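Local atomic coordinates of putative non-ribosomal peptide synthetase (Actinomadura parvosata subsp. kistnae, PDB entry 6M7L), a protein that probably recruits cytochrome P450 enzymes to a carrier-bound peptide, as a condensation-like X-domain of a non-ribosomal peptide synthetase. Residues Ala255-His258 against Ala259-Leu262. Sequence-based numbering, arbitrary orientation.
Sequences ADSH and ARLL
Ala259 N meets Ala255 O at 2.7 Å, the shortest of the backbone hydrogen bonds that wind through Ala255-Leu262. One residue on, Arg260 approaches the carbonyl oxygen of Asp256 with both its backbone and its side chain. Arg260 N gives it an ordinary helical hydrogen bond, N to Asp256 O 3.3 Å, while the guanidinium lies flat beneath it, with Asp256 O 3.6 Å above the guanidinium plane and over its centre. Bringing the group there takes a long fold-back: CG stands beside the backbone N, and a bend at chi3 (-72°) swings the head toward the start of the helix. At the far end, Arg260 NH2 reaches Ser257 OG at 3.2 Å, a weak bond with an angle of only 121° at the hydrogen. The carboxylate of Asp256 makes no salt bridge with it, since OD2 stays 5.4 Å from Arg260 NH1, although the opposite charges probably still attract. With an alanine here the guanidinium is gone, and the Asp256 carbonyl and the Ser257 hydroxyl are likely to be left without this neighbour. The i+4 to i backbone bonds run on along the helix: Leu261 N meets Ser257 O at 3.2 Å, and Leu262 N meets His258 O at 3.0 Å in a nearly straight bond (176°). These residues form the first two turns of helix 255-267, which directly follows strand 246-253 in the condensation domain. Leu261 packs against Leu454 and Val457 of helix 440-459 as well as Met272 and Ala275 of helix 272-288; Ser257 and Arg260 also face helix 440-459, touching Glu455 and Ala459. His258 touches Met272 and Ala424, and its NE2 makes weak hydrogen bonds to Asp416 OD1 and His417 O, tying the helix to strand 410-418.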
loop_
_atom_site.group_PDB
_atom_site.type_symbol
_atom_site.label_atom_id
_atom_site.label_comp_id
_atom_site.label_asym_id
_atom_site.label_seq_id
_atom_site.Cartn_x
_atom_site.Cartn_y
_atom_site.Cartn_z
ATOM N N ALA A 255 26.623 -0.673 7.576
ATOM C CA ALA A 255 26.424 0.722 7.193
ATOM C C ALA A 255 27.743 1.428 6.908
ATOM O O ALA A 255 27.783 2.350 6.084
ATOM C CB ALA A 255 25.651 1.463 8.283
ATOM N N ASP A 256 28.825 1.014 7.573
ATOM C CA ASP A 256 30.137 1.606 7.331
ATOM C C ASP A 256 30.511 1.532 5.855
ATOM O O ASP A 256 30.701 2.559 5.193
ATOM C CB ASP A 256 31.192 0.900 8.187
ATOM C CG ASP A 256 31.064 1.227 9.658
ATOM O OD1 ASP A 256 30.224 2.084 10.008
ATOM O OD2 ASP A 256 31.807 0.629 10.466
ATOM N N SER A 257 30.619 0.312 5.323
ATOM C CA SER A 257 30.947 0.150 3.912
ATOM C C SER A 257 29.833 0.672 3.017
ATOM O O SER A 257 30.100 1.132 1.900
ATOM C CB SER A 257 31.236 -1.320 3.612
ATOM O OG SER A 257 32.173 -1.841 4.536
ATOM N N HIS A 258 28.585 0.609 3.489
ATOM C CA HIS A 258 27.469 1.168 2.733
ATOM C C HIS A 258 27.625 2.675 2.565
ATOM O O HIS A 258 27.370 3.216 1.482
ATOM C CB HIS A 258 26.153 0.826 3.435
ATOM C CG HIS A 258 24.931 1.327 2.727
ATOM N ND1 HIS A 258 24.963 1.853 1.453
ATOM C CD2 HIS A 258 23.636 1.380 3.121
ATOM C CE1 HIS A 258 23.744 2.210 1.095
ATOM N NE2 HIS A 258 22.918 1.931 2.088
ATOM N N ALA A 259 28.053 3.367 3.623
ATOM C CA ALA A 259 28.229 4.813 3.540
ATOM C C ALA A 259 29.321 5.182 2.544
ATOM O O ALA A 259 29.174 6.143 1.780
ATOM C CB ALA A 259 28.548 5.384 4.921
ATOM N N ARG A 260 30.422 4.426 2.534
ATOM C CA ARG A 260 31.523 4.741 1.631
ATOM C C ARG A 260 31.136 4.540 0.171
ATOM O O ARG A 260 31.613 5.275 -0.701
ATOM C CB ARG A 260 32.747 3.899 1.986
ATOM C CG ARG A 260 33.466 4.370 3.239
ATOM C CD ARG A 260 34.759 3.606 3.468
ATOM N NE ARG A 260 34.521 2.234 3.905
ATOM C CZ ARG A 260 34.293 1.882 5.166
ATOM N NH1 ARG A 260 34.269 2.805 6.119
ATOM N NH2 ARG A 260 34.088 0.609 5.476
ATOM N N LEU A 261 30.278 3.560 -0.116
ATOM C CA LEU A 261 29.799 3.380 -1.483
ATOM C C LEU A 261 28.854 4.506 -1.881
ATOM O O LEU A 261 28.981 5.082 -2.969
ATOM C CB LEU A 261 29.116 2.021 -1.621
ATOM C CG LEU A 261 30.043 0.822 -1.424
ATOM C CD1 LEU A 261 29.238 -0.455 -1.333
ATOM C CD2 LEU A 261 31.053 0.745 -2.557
ATOM N N LEU A 262 27.896 4.833 -1.008
ATOM C CA LEU A 262 27.039 5.992 -1.240
ATOM C C LEU A 262 27.869 7.260 -1.392
ATOM O O LEU A 262 27.541 8.138 -2.200
ATOM C CB LEU A 262 26.039 6.132 -0.093
ATOM C CG LEU A 262 25.217 7.419 -0.004
ATOM C CD1 LEU A 262 24.389 7.625 -1.263
ATOM C CD2 LEU A 262 24.327 7.396 1.228
#